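Local coordinates for protein alpha-1,2-Mannosidase (Trichoderma reesei, PDB 1HCU) that probably trims alpha-1,2-linked mannose residues from N-linked high-mannose glycans, as a calcium-dependent glycoside hydrolase of family 47, at residues E50-W54 / Q94-V98; W54-I59 / Y80-F86; L62-L67 / S111-L116. All blocks are in the same frame, centred on the assembly; numbering follows the deposited sequence.

Interaction 1: residues E50-W54 / Q94-V98; sequences ERNGW and QGSSV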
loop_
_atom_site.group_PDB
_atom_site.type_symbol
_atom_site.label_atom_id
_atom_site.label_comp_id
_atom_site.label_asym_id
_atom_site.label_seq_id
_atom_site.Cartn_x
_atom_site.Cartn_y
_atom_site.Cartn_z
ATOM N N GLU A 50 1.111 -0.526 18.143
ATOM C CA GLU A 50 0.319 0.457 17.388
ATOM C C GLU A 50 -0.845 -0.209 16.672
ATOM O O GLU A 50 -1.842 0.432 16.352
ATOM C CB GLU A 50 1.168 1.167 16.321
ATOM C CG GLU A 50 2.349 1.965 16.841
ATOM C CD GLU A 50 3.114 2.685 15.722
ATOM O OE1 GLU A 50 3.493 2.027 14.721
ATOM O OE2 GLU A 50 3.339 3.909 15.848
ATOM N N ARG A 51 -0.699 -1.499 16.410
ATOM C CA ARG A 51 -1.722 -2.258 15.709
ATOM C C ARG A 51 -2.591 -3.043 16.687
ATOM O O ARG A 51 -2.914 -4.212 16.458
ATOM C CB ARG A 51 -1.051 -3.204 14.711
ATOM C CG ARG A 51 -1.479 -3.041 13.249
ATOM C CD ARG A 51 -1.369 -1.596 12.743
ATOM N NE ARG A 51 -2.546 -0.815 13.115
ATOM C CZ ARG A 51 -2.629 0.507 13.042
ATOM N NH1 ARG A 51 -1.598 1.223 12.602
ATOM N NH2 ARG A 51 -3.740 1.114 13.438
ATOM N N ASN A 52 -2.950 -2.399 17.792
ATOM C CA ASN A 52 -3.810 -3.018 18.796
ATOM C C ASN A 52 -3.248 -4.278 19.474
ATOM O O ASN A 52 -3.984 -5.013 20.130
ATOM C CB ASN A 52 -5.178 -3.317 18.172
ATOM C CG ASN A 52 -5.847 -2.071 17.630
ATOM O OD1 ASN A 52 -6.167 -1.156 18.380
ATOM N ND2 ASN A 52 -6.044 -2.022 16.320
ATOM N N GLY A 53 -1.954 -4.528 19.308
ATOM C CA GLY A 53 -1.337 -5.671 19.950
ATOM C C GLY A 53 -1.709 -7.062 19.462
ATOM O O GLY A 53 -1.588 -8.036 20.213
ATOM N N TRP A 54 -2.155 -7.172 18.216
ATOM C CA TRP A 54 -2.515 -8.466 17.669
ATOM C C TRP A 54 -1.333 -9.159 16.975
ATOM O O TRP A 54 -1.467 -10.285 16.502
ATOM C CB TRP A 54 -3.699 -8.335 16.692
ATOM C CG TRP A 54 -5.028 -8.097 17.377
ATOM C CD1 TRP A 54 -5.521 -8.763 18.471
ATOM C CD2 TRP A 54 -6.036 -7.147 17.000
ATOM N NE1 TRP A 54 -6.770 -8.284 18.797
ATOM C CE2 TRP A 54 -7.112 -7.294 17.911
ATOM C CE3 TRP A 54 -6.137 -6.188 15.982
ATOM C CZ2 TRP A 54 -8.274 -6.516 17.835
ATOM C CZ3 TRP A 54 -7.295 -5.413 15.906
ATOM C CH2 TRP A 54 -8.348 -5.585 16.832
ATOM N N GLN A 94 -9.737 0.806 23.855
ATOM C CA GLN A 94 -8.738 1.173 22.865
ATOM C C GLN A 94 -9.333 1.222 21.459
ATOM O O GLN A 94 -9.918 0.245 20.987
ATOM C CB GLN A 94 -7.574 0.187 22.879
ATOM C CG GLN A 94 -6.509 0.563 21.885
ATOM C CD GLN A 94 -5.322 -0.360 21.912
ATOM O OE1 GLN A 94 -5.416 -1.520 21.538
ATOM N NE2 GLN A 94 -4.185 0.158 22.355
ATOM N N GLY A 95 -9.164 2.354 20.786
ATOM C CA GLY A 95 -9.693 2.505 19.444
ATOM C C GLY A 95 -8.996 1.631 18.418
ATOM O O GLY A 95 -7.791 1.373 18.528
ATOM N N SER A 96 -9.748 1.167 17.421
ATOM C CA SER A 96 -9.190 0.321 16.371
ATOM C C SER A 96 -9.493 0.892 14.998
ATOM O O SER A 96 -10.653 1.136 14.670
ATOM C CB SER A 96 -9.764 -1.098 16.469
ATOM O OG SER A 96 -9.438 -1.863 15.314
ATOM N N SER A 97 -8.455 1.102 14.195
ATOM C CA SER A 97 -8.644 1.636 12.846
ATOM C C SER A 97 -9.217 0.563 11.936
ATOM O O SER A 97 -8.576 -0.465 11.688
ATOM C CB SER A 97 -7.314 2.122 12.256
ATOM O OG SER A 97 -7.467 2.509 10.893
ATOM N N VAL A 98 -10.427 0.794 11.447
ATOM C CA VAL A 98 -11.057 -0.155 10.543
ATOM C C VAL A 98 -10.138 -0.366 9.331
ATOM O O VAL A 98 -9.873 -1.501 8.934
ATOM C CB VAL A 98 -12.418 0.385 10.056
ATOM C CG1 VAL A 98 -13.039 -0.588 9.063
ATOM C CG2 VAL A 98 -13.333 0.623 11.252
HETATM O O HOH W 1 -5.880 0.538 15.191
#
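Residues 50-54 turn back on themselves in a type I' beta turn running from Arg51 to Trp54, with Asn52 and Gly53 both at positive phi. The turn comes up against residues 94-98 just where the short strand 96-97 leads into helix 98-117; the nearest backbone approach is Asn52 CA to Ser96 CA, 6.8 Å. Asn52 points toward the other segment and is the residue most covered by it, its side chain lying against Gln94, Gly95 and Ser96. Trp54 reaches over from one side, the edge of its ring meeting the serine at 4.2 Å between Trp54 CH2 and Ser96 OG. Arg51 starts away but swings its guanidinium back, so that one water accepts from both Arg51 NH2 and Ser97 N, each at 2.8 Å. Ser97 itself is the N-cap, its OG holding the backbone N of Glu100, the predicted proton donor. The contact is thus polar and partly water-mediated, joining the turn to the start of the helix that carries this acid.

Interaction 2: residues W54-I59 / Y80-F86; sequences WGSSAI and YVPQINF. With NAG (2-acetamido-2-deoxy-beta-D-glucopyranose), chain F.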
loop_
_atom_site.group_PDB
_atom_site.type_symbol
_atom_site.label_atom_id
_atom_site.label_comp_id
_atom_site.label_asym_id
_atom_site.label_seq_id
_atom_site.Cartn_x
_atom_site.Cartn_y
_atom_site.Cartn_z
ATOM N N TRP A 54 -2.155 -7.172 18.216
ATOM C CA TRP A 54 -2.515 -8.466 17.669
ATOM C C TRP A 54 -1.333 -9.159 16.975
ATOM O O TRP A 54 -1.467 -10.285 16.502
ATOM C CB TRP A 54 -3.699 -8.335 16.692
ATOM C CG TRP A 54 -5.028 -8.097 17.377
ATOM C CD1 TRP A 54 -5.521 -8.763 18.471
ATOM C CD2 TRP A 54 -6.036 -7.147 17.000
ATOM N NE1 TRP A 54 -6.770 -8.284 18.797
ATOM C CE2 TRP A 54 -7.112 -7.294 17.911
ATOM C CE3 TRP A 54 -6.137 -6.188 15.982
ATOM C CZ2 TRP A 54 -8.274 -6.516 17.835
ATOM C CZ3 TRP A 54 -7.295 -5.413 15.906
ATOM C CH2 TRP A 54 -8.348 -5.585 16.832
ATOM N N GLY A 55 -0.180 -8.499 16.922
ATOM C CA GLY A 55 0.979 -9.104 16.280
ATOM C C GLY A 55 1.120 -8.695 14.825
ATOM O O GLY A 55 1.360 -9.527 13.945
ATOM N N SER A 56 0.980 -7.399 14.588
ATOM C CA SER A 56 1.060 -6.806 13.265
ATOM C C SER A 56 2.176 -7.357 12.359
ATOM O O SER A 56 1.892 -7.941 11.310
ATOM C CB SER A 56 1.210 -5.285 13.422
ATOM O OG SER A 56 1.050 -4.619 12.187
ATOM N N SER A 57 3.435 -7.180 12.758
ATOM C CA SER A 57 4.559 -7.659 11.951
ATOM C C SER A 57 4.506 -9.147 11.602
ATOM O O SER A 57 4.920 -9.541 10.515
ATOM C CB SER A 57 5.894 -7.348 12.643
ATOM O OG SER A 57 6.134 -5.953 12.685
ATOM N N ALA A 58 4.006 -9.977 12.510
ATOM C CA ALA A 58 3.937 -11.416 12.226
ATOM C C ALA A 58 2.932 -11.742 11.123
ATOM O O ALA A 58 3.213 -12.550 10.245
ATOM C CB ALA A 58 3.589 -12.197 13.501
ATOM N N ILE A 59 1.764 -11.106 11.164
ATOM C CA ILE A 59 0.725 -11.352 10.164
ATOM C C ILE A 59 1.067 -10.719 8.815
ATOM O O ILE A 59 0.888 -11.331 7.760
ATOM C CB ILE A 59 -0.638 -10.807 10.645
ATOM C CG1 ILE A 59 -0.982 -11.404 12.017
ATOM C CG2 ILE A 59 -1.727 -11.137 9.631
ATOM C CD1 ILE A 59 -1.050 -12.928 12.035
ATOM N N TYR A 80 1.095 -19.515 15.796
ATOM C CA TYR A 80 0.662 -18.363 16.572
ATOM C C TYR A 80 -0.761 -17.879 16.245
ATOM O O TYR A 80 -1.518 -17.528 17.155
ATOM C CB TYR A 80 1.666 -17.222 16.372
ATOM C CG TYR A 80 1.228 -15.888 16.934
ATOM C CD1 TYR A 80 1.033 -14.792 16.094
ATOM C CD2 TYR A 80 1.007 -15.720 18.303
ATOM C CE1 TYR A 80 0.630 -13.560 16.600
ATOM C CE2 TYR A 80 0.601 -14.490 18.824
ATOM C CZ TYR A 80 0.417 -13.417 17.964
ATOM O OH TYR A 80 0.031 -12.191 18.464
ATOM N N VAL A 81 -1.118 -17.864 14.960
ATOM C CA VAL A 81 -2.439 -17.387 14.526
ATOM C C VAL A 81 -3.616 -17.812 15.411
ATOM O O VAL A 81 -4.405 -16.971 15.832
ATOM C CB VAL A 81 -2.748 -17.802 13.055
ATOM C CG1 VAL A 81 -4.159 -17.348 12.665
ATOM C CG2 VAL A 81 -1.727 -17.174 12.112
ATOM N N PRO A 82 -3.757 -19.121 15.696
ATOM C CA PRO A 82 -4.859 -19.602 16.539
ATOM C C PRO A 82 -4.858 -18.976 17.934
ATOM O O PRO A 82 -5.886 -18.933 18.596
ATOM C CB PRO A 82 -4.615 -21.111 16.606
ATOM C CG PRO A 82 -3.907 -21.408 15.337
ATOM C CD PRO A 82 -2.950 -20.254 15.206
ATOM N N GLN A 83 -3.699 -18.503 18.380
ATOM C CA GLN A 83 -3.587 -17.896 19.703
ATOM C C GLN A 83 -4.082 -16.462 19.763
ATOM O O GLN A 83 -4.467 -15.988 20.828
ATOM C CB GLN A 83 -2.137 -17.934 20.186
ATOM C CG GLN A 83 -1.665 -19.294 20.636
ATOM C CD GLN A 83 -0.155 -19.370 20.738
ATOM O OE1 GLN A 83 0.535 -19.606 19.744
ATOM N NE2 GLN A 83 0.373 -19.151 21.944
ATOM N N ILE A 84 -4.069 -15.757 18.637
ATOM C CA ILE A 84 -4.519 -14.370 18.658
ATOM C C ILE A 84 -5.987 -14.264 19.070
ATOM O O ILE A 84 -6.811 -15.109 18.710
ATOM C CB ILE A 84 -4.353 -13.682 17.280
ATOM C CG1 ILE A 84 -2.907 -13.799 16.790
ATOM C CG2 ILE A 84 -4.735 -12.213 17.404
ATOM C CD1 ILE A 84 -2.713 -13.410 15.326
ATOM N N ASN A 85 -6.309 -13.231 19.837
ATOM C CA ASN A 85 -7.685 -13.021 20.267
ATOM C C ASN A 85 -8.250 -11.788 19.560
ATOM O O ASN A 85 -8.139 -10.666 20.061
ATOM C CB ASN A 85 -7.763 -12.817 21.784
ATOM C CG ASN A 85 -9.178 -12.969 22.309
ATOM O OD1 ASN A 85 -10.141 -12.639 21.615
ATOM N ND2 ASN A 85 -9.307 -13.467 23.535
ATOM N N PHE A 86 -8.854 -12.007 18.399
ATOM C CA PHE A 86 -9.428 -10.924 17.610
ATOM C C PHE A 86 -10.807 -10.479 18.080
ATOM O O PHE A 86 -11.548 -9.857 17.319
ATOM C CB PHE A 86 -9.525 -11.333 16.137
ATOM C CG PHE A 86 -8.209 -11.354 15.421
ATOM C CD1 PHE A 86 -7.454 -10.193 15.292
ATOM C CD2 PHE A 86 -7.747 -12.524 14.833
ATOM C CE1 PHE A 86 -6.254 -10.194 14.577
ATOM C CE2 PHE A 86 -6.545 -12.542 14.113
ATOM C CZ PHE A 86 -5.798 -11.372 13.984
HETATM C C1 NAG F . -10.610 -13.494 24.172
HETATM C C2 NAG F . -10.784 -14.781 24.984
HETATM C C3 NAG F . -12.167 -14.784 25.641
HETATM C C4 NAG F . -12.398 -13.505 26.450
HETATM C C5 NAG F . -12.123 -12.276 25.575
HETATM C C6 NAG F . -12.199 -10.996 26.370
HETATM C C7 NAG F . -9.671 -16.788 24.249
HETATM C C8 NAG F . -9.517 -17.840 23.166
HETATM N N2 NAG F . -10.671 -15.927 24.104
HETATM O O3 NAG F . -12.292 -15.919 26.483
HETATM O O4 NAG F . -13.746 -13.469 26.914
HETATM O O5 NAG F . -10.794 -12.347 25.015
HETATM O O6 NAG F . -11.054 -10.852 27.195
HETATM O O7 NAG F . -8.888 -16.758 25.202
#
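Trp54 is the hub here, and its polar groups face residues 80-86. Tyr80 OH lies 3.1 Å from Trp54 O and can donate to it, although that proton has another acceptor within reach. The indole NE1 of Trp54 makes a weak bond to Asn85 O at 3.0 Å and shares itself with Thr88 O, also weakly. Asn85 ND2 is spent on the glycan, bonded to NAG C1 at 1.5 Å, while its OD1 accepts from Thr87 OG1, the threonine of the sequon. At the helix start, Gly55 N and Ser56 N are both taken by Asp38 OD1, and Gly55 O receives Ile59 N at 3.2 Å. A CB on Gly55 would clash with Tyr80 OH. Around these bonds the packing is apolar: Phe86 sends its edge to the face of Trp54 (centroids 4.8 Å apart, planes at 56°), and Ile59 CD1 meets Ile84 CD1 at 3.7 Å. The buried indole, its NH given weakly to two backbone carbonyls, thus meets the inner side of a loop whose Asn85 carries its sugar outside.

Interaction 3: residues L62-L67 / S111-L116; sequences LDTAIL and SAYDLL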
loop_
_atom_site.group_PDB
_atom_site.type_symbol
_atom_site.label_atom_id
_atom_site.label_comp_id
_atom_site.label_asym_id
_atom_site.label_seq_id
_atom_site.Cartn_x
_atom_site.Cartn_y
_atom_site.Cartn_z
ATOM N N LEU A 62 3.844 -12.799 7.062
ATOM C CA LEU A 62 3.532 -14.193 6.786
ATOM C C LEU A 62 3.567 -14.584 5.305
ATOM O O LEU A 62 4.254 -15.531 4.932
ATOM C CB LEU A 62 2.161 -14.537 7.377
ATOM C CG LEU A 62 1.609 -15.938 7.119
ATOM C CD1 LEU A 62 2.616 -16.979 7.563
ATOM C CD2 LEU A 62 0.277 -16.115 7.871
ATOM N N ASP A 63 2.832 -13.871 4.457
ATOM C CA ASP A 63 2.819 -14.229 3.051
ATOM C C ASP A 63 4.147 -13.961 2.352
ATOM O O ASP A 63 4.509 -14.661 1.407
ATOM C CB ASP A 63 1.665 -13.534 2.315
ATOM C CG ASP A 63 1.789 -12.026 2.296
ATOM O OD1 ASP A 63 0.928 -11.398 1.648
ATOM O OD2 ASP A 63 2.724 -11.467 2.915
ATOM N N THR A 64 4.884 -12.959 2.817
ATOM C CA THR A 64 6.172 -12.673 2.215
ATOM C C THR A 64 7.061 -13.886 2.485
ATOM O O THR A 64 7.791 -14.341 1.604
ATOM C CB THR A 64 6.811 -11.402 2.816
ATOM O OG1 THR A 64 5.965 -10.273 2.550
ATOM C CG2 THR A 64 8.181 -11.151 2.202
ATOM N N ALA A 65 6.970 -14.426 3.701
ATOM C CA ALA A 65 7.754 -15.597 4.098
ATOM C C ALA A 65 7.369 -16.806 3.257
ATOM O O ALA A 65 8.198 -17.669 2.982
ATOM C CB ALA A 65 7.528 -15.901 5.578
ATOM N N ILE A 66 6.104 -16.876 2.859
ATOM C CA ILE A 66 5.635 -17.994 2.045
ATOM C C ILE A 66 6.229 -17.932 0.638
ATOM O O ILE A 66 6.708 -18.935 0.124
ATOM C CB ILE A 66 4.089 -17.995 1.936
ATOM C CG1 ILE A 66 3.473 -18.375 3.277
ATOM C CG2 ILE A 66 3.639 -18.972 0.863
ATOM C CD1 ILE A 66 1.974 -18.224 3.309
ATOM N N LEU A 67 6.205 -16.750 0.028
ATOM C CA LEU A 67 6.729 -16.569 -1.331
ATOM C C LEU A 67 8.243 -16.757 -1.404
ATOM O O LEU A 67 8.788 -17.038 -2.472
ATOM C CB LEU A 67 6.363 -15.175 -1.859
ATOM C CG LEU A 67 4.872 -14.823 -1.895
ATOM C CD1 LEU A 67 4.691 -13.386 -2.364
ATOM C CD2 LEU A 67 4.141 -15.780 -2.824
ATOM N N SER A 111 -4.466 -13.497 2.257
ATOM C CA SER A 111 -3.464 -13.768 1.229
ATOM C C SER A 111 -2.715 -15.050 1.590
ATOM O O SER A 111 -2.464 -15.898 0.730
ATOM C CB SER A 111 -2.487 -12.590 1.085
ATOM O OG SER A 111 -1.766 -12.355 2.282
ATOM N N ALA A 112 -2.374 -15.200 2.869
ATOM C CA ALA A 112 -1.683 -16.398 3.324
ATOM C C ALA A 112 -2.586 -17.604 3.072
ATOM O O ALA A 112 -2.128 -18.657 2.627
ATOM C CB ALA A 112 -1.360 -16.290 4.806
ATOM N N TYR A 113 -3.875 -17.449 3.348
ATOM C CA TYR A 113 -4.806 -18.546 3.136
ATOM C C TYR A 113 -4.847 -18.944 1.655
ATOM O O TYR A 113 -4.729 -20.124 1.322
ATOM C CB TYR A 113 -6.194 -18.141 3.625
ATOM C CG TYR A 113 -7.226 -19.235 3.522
ATOM C CD1 TYR A 113 -7.236 -20.313 4.407
ATOM C CD2 TYR A 113 -8.198 -19.186 2.532
ATOM C CE1 TYR A 113 -8.201 -21.317 4.297
ATOM C CE2 TYR A 113 -9.149 -20.165 2.410
ATOM C CZ TYR A 113 -9.153 -21.228 3.286
ATOM O OH TYR A 113 -10.105 -22.202 3.105
ATOM N N ASP A 114 -4.990 -17.959 0.769
ATOM C CA ASP A 114 -5.039 -18.240 -0.660
ATOM C C ASP A 114 -3.744 -18.865 -1.181
ATOM O O ASP A 114 -3.781 -19.750 -2.033
ATOM C CB ASP A 114 -5.362 -16.971 -1.462
ATOM C CG ASP A 114 -6.851 -16.630 -1.455
ATOM O OD1 ASP A 114 -7.675 -17.552 -1.272
ATOM O OD2 ASP A 114 -7.203 -15.448 -1.656
ATOM N N LEU A 115 -2.600 -18.419 -0.675
ATOM C CA LEU A 115 -1.338 -18.980 -1.129
ATOM C C LEU A 115 -1.137 -20.414 -0.622
ATOM O O LEU A 115 -0.788 -21.307 -1.398
ATOM C CB LEU A 115 -0.170 -18.095 -0.683
ATOM C CG LEU A 115 -0.103 -16.687 -1.302
ATOM C CD1 LEU A 115 1.043 -15.907 -0.674
ATOM C CD2 LEU A 115 0.085 -16.780 -2.803
ATOM N N LEU A 116 -1.382 -20.635 0.669
ATOM C CA LEU A 116 -1.210 -21.961 1.263
ATOM C C LEU A 116 -2.200 -23.013 0.746
ATOM O O LEU A 116 -1.993 -24.207 0.937
ATOM C CB LEU A 116 -1.282 -21.866 2.797
ATOM C CG LEU A 116 -0.121 -21.072 3.414
ATOM C CD1 LEU A 116 -0.208 -21.108 4.928
ATOM C CD2 LEU A 116 1.200 -21.661 2.953
#
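Two helical turns lie side by side here, running the same way at 24° with their axes 9.3 Å apart at closest approach. The backbones come nearest at Ala112, whose small side chain is consistent with Asp63 CA lying 5.0 Å from Ala112 CA, and the larger side chains fit around that low spot. Leu62 covers it from one direction, with Leu62 CD2 3.5 Å from Ala112 CB. Ile66 sits beside it, its CD1 resting 4.1 Å from Ala112 CB and pressing to 3.5 Å on Leu116 CG; its CG2 branch lies against Leu115, with Ile66 CG2 4.2 Å from Leu115 CB. Ile66 is thus a bump in a hollow lined by Ala112, Leu115 and Leu116. The reverse fit is made by Leu115, which enters the hollow between Asp63, Ile66 and Leu67: Leu115 CD1 lies 3.9 Å from Asp63 CB and 3.8 Å from Leu67 CD2. At one edge the packing turns polar, where Ser111 OG sits 2.9 Å from Asp63 OD1; its proton may instead serve Gly107 O or Gly108 O. The firmer partners of Asp63 lie elsewhere, His488 on OD1 and a salt bridge to Lys459 on OD2. Side-by-side parallel helices are as expected for neighbours in one layer of the family 47 (alpha/alpha)7 barrel. Helices 71-80 and 127-144 pack against this pair through Ile77, Val74, Leu78 and Leu133, and strand 489-491, near the C terminus, touches Asp63, Ser111 and Asp114.

Overall arrangement
From the N terminus, the turn at 50-54 is met first, and interaction 1 closes a loop from it to residues 94-98, which hold strand 96-97. Nested inside is interaction 2, which returns from 80-86 to 54-59 and encloses most of the helical hairpin 56-67 and 71-80. The two share Trp54 and also touch where Arg51 CG lies 3.2 Å from Ser56 OG. Interaction 3 starts from the later turns of helix 56-67, inside both loops, and ends at 111-116, beyond both, so it crosses each. Interactions 1 and 3, with centres about 23 Å apart, thereby fix helix 98-117 near its beginning and near its end, while interaction 2 holds the glycosylated loop against the start of helix 56-67.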